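Side-chain contacts in putative NADH-depentdent flavin oxidoreductase (Cupriavidus metallidurans, PDB 5OCS), which probably reduces activated carbon–carbon double bonds with NAD(P)H, as an FMN-dependent ene-reductase of the Old Yellow Enzyme family: residues 270-273 with 274-278; 285-288 with 289-293; 301-305 with 306-310. All blocks are in the same frame, centred on the assembly; numbering follows the deposited sequence.

Interaction 1 (270-273 with 274-278)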
loop_
_atom_site.group_PDB
_atom_site.type_symbol
_atom_site.label_atom_id
_atom_site.label_comp_id
_atom_site.label_asym_id
_atom_site.label_seq_id
_atom_site.Cartn_x
_atom_site.Cartn_y
_atom_site.Cartn_z
ATOM N N SER D 270 14.474 0.222 -24.860
ATOM C CA SER D 270 14.642 -0.155 -23.466
ATOM C C SER D 270 16.108 -0.232 -23.080
ATOM O O SER D 270 16.985 -0.383 -23.936
ATOM C CB SER D 270 14.000 -1.509 -23.176
ATOM O OG SER D 270 14.696 -2.590 -23.804
ATOM N N PRO D 271 16.378 -0.254 -21.758
ATOM C CA PRO D 271 17.764 -0.499 -21.368
ATOM C C PRO D 271 18.393 -1.797 -21.920
ATOM O O PRO D 271 19.560 -1.785 -22.308
ATOM C CB PRO D 271 17.700 -0.484 -19.834
ATOM C CG PRO D 271 16.530 0.389 -19.534
ATOM C CD PRO D 271 15.517 0.046 -20.591
ATOM N N GLN D 272 17.624 -2.879 -22.021
ATOM C CA GLN D 272 18.175 -4.158 -22.528
ATOM C C GLN D 272 18.725 -4.001 -23.947
ATOM O O GLN D 272 19.744 -4.638 -24.315
ATOM C CB GLN D 272 17.112 -5.254 -22.501
ATOM C CG GLN D 272 17.594 -6.630 -22.994
ATOM C CD GLN D 272 18.640 -7.220 -22.085
ATOM O OE1 GLN D 272 18.483 -7.203 -20.851
ATOM N NE2 GLN D 272 19.730 -7.739 -22.673
ATOM N N GLN D 273 18.028 -3.208 -24.742
ATOM C CA GLN D 273 18.484 -2.896 -26.101
ATOM C C GLN D 273 19.616 -1.892 -26.074
ATOM O O GLN D 273 20.641 -2.041 -26.791
ATOM C CB GLN D 273 17.335 -2.317 -26.893
ATOM C CG GLN D 273 16.180 -3.293 -27.135
ATOM C CD GLN D 273 14.914 -2.562 -27.539
ATOM O OE1 GLN D 273 14.602 -1.523 -26.969
ATOM N NE2 GLN D 273 14.154 -3.104 -28.510
ATOM N N ALA D 274 19.417 -0.836 -25.297
ATOM C CA ALA D 274 20.311 0.334 -25.346
ATOM C C ALA D 274 21.720 0.069 -24.860
ATOM O O ALA D 274 22.696 0.606 -25.431
ATOM C CB ALA D 274 19.715 1.469 -24.533
ATOM N N ILE D 275 21.846 -0.741 -23.809
ATOM C CA ILE D 275 23.161 -0.948 -23.207
ATOM C C ILE D 275 24.109 -1.697 -24.138
ATOM O O ILE D 275 25.323 -1.719 -23.917
ATOM C CB ILE D 275 23.127 -1.697 -21.846
ATOM C CG1 ILE D 275 22.611 -3.141 -22.015
ATOM C CG2 ILE D 275 22.349 -0.883 -20.798
ATOM C CD1 ILE D 275 22.435 -3.935 -20.748
ATOM N N LYS D 276 23.561 -2.330 -25.161
ATOM C CA LYS D 276 24.392 -3.050 -26.132
ATOM C C LYS D 276 24.936 -2.187 -27.236
ATOM O O LYS D 276 25.661 -2.704 -28.088
ATOM C CB LYS D 276 23.573 -4.181 -26.765
ATOM C CG LYS D 276 22.877 -5.069 -25.740
ATOM C CD LYS D 276 23.847 -5.668 -24.719
ATOM C CE LYS D 276 23.082 -6.513 -23.720
ATOM N NZ LYS D 276 23.931 -7.059 -22.643
ATOM N N ILE D 277 24.593 -0.908 -27.268
ATOM C CA ILE D 277 24.866 -0.058 -28.426
ATOM C C ILE D 277 25.708 1.138 -27.993
ATOM O O ILE D 277 25.346 1.864 -27.066
ATOM C CB ILE D 277 23.583 0.476 -29.108
ATOM C CG1 ILE D 277 22.673 -0.654 -29.588
ATOM C CG2 ILE D 277 23.929 1.350 -30.315
ATOM C CD1 ILE D 277 21.274 -0.206 -29.961
ATOM N N GLY D 278 26.843 1.344 -28.672
ATOM C CA GLY D 278 27.578 2.599 -28.547
ATOM C C GLY D 278 28.194 2.676 -27.171
ATOM O O GLY D 278 28.615 1.644 -26.651
#
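Ser270, the N-cap of the short helix 271-274, accepts the backbone N-H of Ala274 on its carbonyl oxygen, with Ser270 O 2.8 Å from Ala274 N. The Ala274 methyl settles beside the same oxygen. Pro271 follows with a second bond of the helical kind, from Ile275 N to Pro271 O at 2.9 Å. Ile275 then wraps that carbonyl: its CG1 occupies the crowded position between backbone N and carbonyl carbon (chi1 65°), which brings CG1 and CG2 both against Pro271 O, with Ile275 CG2 at 3.3 Å. The Pro271 ring itself packs on Leu302 and Ile303 of the loop after strand 297-300. Gln272 reaches along the exposed flank, and the Lys276 side chain crosses it obliquely. Here the amide NE2 of Gln272 meets the aliphatic CE of Lys276 at 3.7 Å, a van der Waals contact, while Lys276 CG lies close to Gln272 O. Gln273 turns back toward the start of the helix. With CG beside its own backbone N (chi1 -65°) and the chain extended beyond, its OE1 takes the Ser270 N-H at 2.7 Å, in the carbonyl plane, and receives a weak bond from Ser270 OG. This is the half of a capping box in which the third helical residue serves the N-cap. Gln273 O, in turn, accepts a weak bond from Lys276 N at 3.4 Å, with Ile277 CD1 packed nearby, as the chain leaves the helix through the type I turn from Ala274 to Ile277. The chemistry implies a single turn of helix secured chiefly by main-chain bonds and the Gln273 cap, to which the outer side chains add van der Waals contacts, mostly with carbonyl oxygens, and no charged pair across this contact.

Interaction 2 (285-288 with 289-293)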
loop_
_atom_site.group_PDB
_atom_site.type_symbol
_atom_site.label_atom_id
_atom_site.label_comp_id
_atom_site.label_asym_id
_atom_site.label_seq_id
_atom_site.Cartn_x
_atom_site.Cartn_y
_atom_site.Cartn_z
ATOM N N TYR D 285 18.697 8.759 -24.875
ATOM C CA TYR D 285 18.071 9.952 -25.333
ATOM C C TYR D 285 18.013 10.960 -24.184
ATOM O O TYR D 285 18.283 12.124 -24.383
ATOM C CB TYR D 285 16.698 9.661 -25.886
ATOM C CG TYR D 285 16.742 8.705 -27.062
ATOM C CD1 TYR D 285 17.599 8.945 -28.158
ATOM C CD2 TYR D 285 15.941 7.560 -27.089
ATOM C CE1 TYR D 285 17.622 8.071 -29.254
ATOM C CE2 TYR D 285 15.981 6.679 -28.161
ATOM C CZ TYR D 285 16.790 6.961 -29.264
ATOM O OH TYR D 285 16.850 6.071 -30.337
ATOM N N ALA D 286 17.690 10.481 -22.990
ATOM C CA ALA D 286 17.666 11.343 -21.804
ATOM C C ALA D 286 19.083 11.886 -21.563
ATOM O O ALA D 286 19.260 13.061 -21.279
ATOM C CB ALA D 286 17.159 10.576 -20.582
ATOM N N GLN D 287 20.083 11.033 -21.749
ATOM C CA GLN D 287 21.488 11.429 -21.580
ATOM C C GLN D 287 21.855 12.608 -22.480
ATOM O O GLN D 287 22.508 13.597 -22.064
ATOM C CB GLN D 287 22.407 10.221 -21.809
ATOM C CG GLN D 287 23.895 10.437 -21.491
ATOM C CD GLN D 287 24.667 11.235 -22.542
ATOM O OE1 GLN D 287 24.299 11.285 -23.714
ATOM N NE2 GLN D 287 25.698 11.929 -22.098
ATOM N N ARG D 288 21.422 12.515 -23.725
ATOM C CA ARG D 288 21.731 13.545 -24.680
ATOM C C ARG D 288 20.965 14.818 -24.376
ATOM O O ARG D 288 21.524 15.887 -24.459
ATOM C CB ARG D 288 21.420 13.081 -26.083
ATOM C CG ARG D 288 21.802 14.119 -27.130
ATOM C CD ARG D 288 21.617 13.501 -28.483
ATOM N NE ARG D 288 21.759 14.484 -29.547
ATOM C CZ ARG D 288 21.516 14.222 -30.823
ATOM N NH1 ARG D 288 21.144 13.004 -31.184
ATOM N NH2 ARG D 288 21.653 15.184 -31.727
ATOM N N VAL D 289 19.687 14.715 -24.006
ATOM C CA VAL D 289 18.912 15.917 -23.690
ATOM C C VAL D 289 19.500 16.663 -22.481
ATOM O O VAL D 289 19.537 17.887 -22.465
ATOM C CB VAL D 289 17.418 15.596 -23.457
ATOM C CG1 VAL D 289 16.640 16.766 -22.875
ATOM C CG2 VAL D 289 16.759 15.153 -24.756
ATOM N N LYS D 290 19.925 15.901 -21.478
ATOM C CA LYS D 290 20.607 16.446 -20.315
ATOM C C LYS D 290 21.888 17.210 -20.716
ATOM O O LYS D 290 22.093 18.351 -20.301
ATOM C CB LYS D 290 20.954 15.328 -19.352
ATOM C CG LYS D 290 21.680 15.786 -18.080
ATOM C CD LYS D 290 21.774 14.684 -17.032
ATOM C CE LYS D 290 22.991 14.848 -16.104
ATOM N NZ LYS D 290 22.915 16.137 -15.370
ATOM N N ALA D 291 22.736 16.541 -21.489
ATOM C CA ALA D 291 24.025 17.103 -21.858
ATOM C C ALA D 291 23.861 18.359 -22.690
ATOM O O ALA D 291 24.569 19.333 -22.449
ATOM C CB ALA D 291 24.856 16.088 -22.603
ATOM N N GLU D 292 22.926 18.360 -23.639
ATOM C CA GLU D 292 22.808 19.482 -24.579
ATOM C C GLU D 292 21.968 20.671 -24.105
ATOM O O GLU D 292 22.235 21.801 -24.494
ATOM C CB GLU D 292 22.245 19.015 -25.916
ATOM C CG GLU D 292 23.135 18.027 -26.664
ATOM C CD GLU D 292 22.745 17.840 -28.105
ATOM O OE1 GLU D 292 21.965 18.644 -28.646
ATOM O OE2 GLU D 292 23.218 16.865 -28.703
ATOM N N VAL D 293 20.914 20.415 -23.332
ATOM C CA VAL D 293 19.998 21.464 -22.912
ATOM C C VAL D 293 20.268 21.942 -21.472
ATOM O O VAL D 293 20.071 23.124 -21.172
ATOM C CB VAL D 293 18.533 21.030 -23.079
ATOM C CG1 VAL D 293 17.575 22.143 -22.685
ATOM C CG2 VAL D 293 18.274 20.638 -24.530
HETATM O O HOH W 1 21.813 18.083 -31.299
#
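Arg288 and Glu292 form an i to i+4 salt bridge on helix 284-293, which follows strand 262-265 and precedes strand 297-300 in the chain of the TIM barrel. Arg288 NE donates a hydrogen bond to Glu292 OE2 at 2.9 Å with an N-H...O angle of 160°. The carboxylate oxygen sits close to the guanidinium plane at its edge, whereas NE approaches OE2 from above the carboxylate plane, the two flat groups being turned 50° against each other. Arg288 is stretched out, with CG anti to its backbone N (chi1 -177°), and this leads its chain past the carboxylate: Arg288 CG itself comes to 3.5 Å from Glu292 OE2. Around this pair the backbone supplies regular helical bonds, Val289 N to Tyr285 O, Lys290 N to Ala286 O, Ala291 N to Gln287 O and Glu292 N to Arg288 O, which hold the two residues one turn apart. Further out, both side chains touch Ile248 of the neighbouring helix 244-256, while Ala286 touches Ala299 of strand 297-300. Lys290 runs another way and makes a salt bridge with Asp319. A water joins the remaining ends of the ion pair: it accepts from Arg288 NH2 at 2.9 Å and donates to Glu292 OE1 at 2.7 Å.

Interaction 3 (301-305 with 306-310)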
loop_
_atom_site.group_PDB
_atom_site.type_symbol
_atom_site.label_atom_id
_atom_site.label_comp_id
_atom_site.label_asym_id
_atom_site.label_seq_id
_atom_site.Cartn_x
_atom_site.Cartn_y
_atom_site.Cartn_z
ATOM N N GLY D 301 12.788 5.229 -16.580
ATOM C CA GLY D 301 13.677 4.118 -16.358
ATOM C C GLY D 301 12.910 2.806 -16.377
ATOM O O GLY D 301 12.224 2.464 -15.376
ATOM N N LEU D 302 13.034 2.044 -17.469
ATOM C CA LEU D 302 12.368 0.734 -17.556
ATOM C C LEU D 302 13.273 -0.282 -16.907
ATOM O O LEU D 302 13.838 -1.134 -17.570
ATOM C CB LEU D 302 12.048 0.376 -19.022
ATOM C CG LEU D 302 11.157 1.378 -19.744
ATOM C CD1 LEU D 302 10.979 0.878 -21.184
ATOM C CD2 LEU D 302 9.806 1.619 -19.092
ATOM N N ILE D 303 13.421 -0.154 -15.587
ATOM C CA ILE D 303 14.362 -0.898 -14.792
ATOM C C ILE D 303 13.688 -1.492 -13.583
ATOM O O ILE D 303 12.596 -1.066 -13.205
ATOM C CB ILE D 303 15.556 -0.005 -14.372
ATOM C CG1 ILE D 303 15.093 1.179 -13.504
ATOM C CG2 ILE D 303 16.273 0.518 -15.609
ATOM C CD1 ILE D 303 14.979 0.858 -12.026
ATOM N N THR D 304 14.331 -2.490 -12.980
ATOM C CA THR D 304 13.809 -3.106 -11.751
ATOM C C THR D 304 14.820 -3.096 -10.607
ATOM O O THR D 304 14.428 -3.259 -9.467
ATOM C CB THR D 304 13.359 -4.572 -11.980
ATOM O OG1 THR D 304 14.520 -5.365 -12.305
ATOM C CG2 THR D 304 12.308 -4.650 -13.126
ATOM N N GLU D 305 16.108 -2.931 -10.896
ATOM C CA GLU D 305 17.154 -3.076 -9.851
ATOM C C GLU D 305 17.739 -1.752 -9.408
ATOM O O GLU D 305 17.974 -0.857 -10.212
ATOM C CB GLU D 305 18.289 -3.975 -10.358
ATOM C CG GLU D 305 17.849 -5.331 -10.887
ATOM C CD GLU D 305 16.942 -6.089 -9.927
ATOM O OE1 GLU D 305 17.350 -6.386 -8.760
ATOM O OE2 GLU D 305 15.785 -6.371 -10.320
ATOM N N ALA D 306 18.044 -1.648 -8.106
ATOM C CA ALA D 306 18.655 -0.467 -7.545
ATOM C C ALA D 306 19.919 -0.068 -8.292
ATOM O O ALA D 306 20.121 1.115 -8.562
ATOM C CB ALA D 306 18.989 -0.665 -6.080
ATOM N N GLU D 307 20.723 -1.082 -8.622
ATOM C CA GLU D 307 22.006 -0.873 -9.271
ATOM C C GLU D 307 21.821 -0.257 -10.651
ATOM O O GLU D 307 22.643 0.556 -11.066
ATOM C CB GLU D 307 22.801 -2.186 -9.343
ATOM C CG GLU D 307 23.091 -2.810 -7.974
ATOM C CD GLU D 307 21.934 -3.604 -7.324
ATOM O OE1 GLU D 307 20.802 -3.762 -7.893
ATOM O OE2 GLU D 307 22.157 -4.076 -6.174
ATOM N N GLN D 308 20.739 -0.611 -11.333
ATOM C CA GLN D 308 20.426 -0.004 -12.635
ATOM C C GLN D 308 20.108 1.485 -12.496
ATOM O O GLN D 308 20.617 2.342 -13.233
ATOM C CB GLN D 308 19.245 -0.704 -13.299
ATOM C CG GLN D 308 19.441 -2.156 -13.695
ATOM C CD GLN D 308 18.119 -2.730 -14.220
ATOM O OE1 GLN D 308 17.177 -2.865 -13.480
ATOM N NE2 GLN D 308 18.029 -2.977 -15.517
ATOM N N ALA D 309 19.263 1.822 -11.519
ATOM C CA ALA D 309 18.925 3.220 -11.275
ATOM C C ALA D 309 20.124 4.062 -10.817
ATOM O O ALA D 309 20.338 5.163 -11.307
ATOM C CB ALA D 309 17.806 3.294 -10.262
ATOM N N GLU D 310 20.919 3.530 -9.882
ATOM C CA GLU D 310 22.120 4.206 -9.413
ATOM C C GLU D 310 23.024 4.541 -10.608
ATOM O O GLU D 310 23.553 5.668 -10.713
ATOM C CB GLU D 310 22.849 3.309 -8.409
ATOM C CG GLU D 310 24.235 3.767 -7.945
ATOM C CD GLU D 310 24.238 5.119 -7.255
ATOM O OE1 GLU D 310 23.168 5.636 -6.835
ATOM O OE2 GLU D 310 25.331 5.685 -7.096
HETATM O O HOH W 2 15.156 -4.008 -16.201
#
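Gln308 OE1 is gripped by two successive backbone N-H groups, Thr304 N at 2.9 Å and Glu305 N at 2.8 Å. The Glu305 donor lies in the plane of the amide carbonyl, whereas the Thr304 donor is tilted 23° from it. Gln308 reaches back to them with CG beside its own backbone N (chi1 -65°) and an extended chain beyond, sliding past Ile303 in the opposite direction. The Ile303 CB packs against the amide, 3.4 Å from Gln308 OE1, and its CG2 against NE2. At the far end of Ile303, CD1 meets the Ala309 CB methyl at 4.1 Å, and the same side chain extends this apolar contact to Trp333 and Ile321. With two hydrogen bonds on OE1, the rotation of the amide is probably restricted; its NE2 donates to a water that also makes a weak bond to Leu302 O. Glu305, the N-cap of helix 306-314, offers its carbonyl O to Ala309 N at 3.2 Å and weakly to Gln308 N. Its carboxylate is held by Thr304, whose OG1 donates to the anti lone pair of Glu305 OE2 at 2.6 Å, and by a salt bridge from OE1 to Lys340. Lys340, which also makes a long, weak ion pair with Glu307 OE1, probably offsets the closeness of the two carboxylates, Glu307 OE1 being 4.4 Å from Glu305 OE1. The bond from the N-cap N-H to the side chain of the third helical residue is one half of a capping box. It sits in the loop after barrel strand 297-300, where a TIM barrel carries its active site, and this loop includes the FMN-binding residue Leu302.

The three contacts follow one another along a single stretch of the TIM barrel, from just after strand 262-265, across strand 297-300, to helix 306-314. Interaction 1 and interaction 3, with centres about 14 Å apart, touch directly, through helix 271-274 and the loop 301-305 beyond strand 297-300. Interaction 2 stands apart and touches neither, its centre about 16 Å from that of interaction 1 and about 19 Å from that of interaction 3. The short helix 271-274 and the loop 301-305 thus adjoin beside the FMN-binding residue Leu302, while the salt-bridged helix 284-293 belongs to the barrel's outer layer.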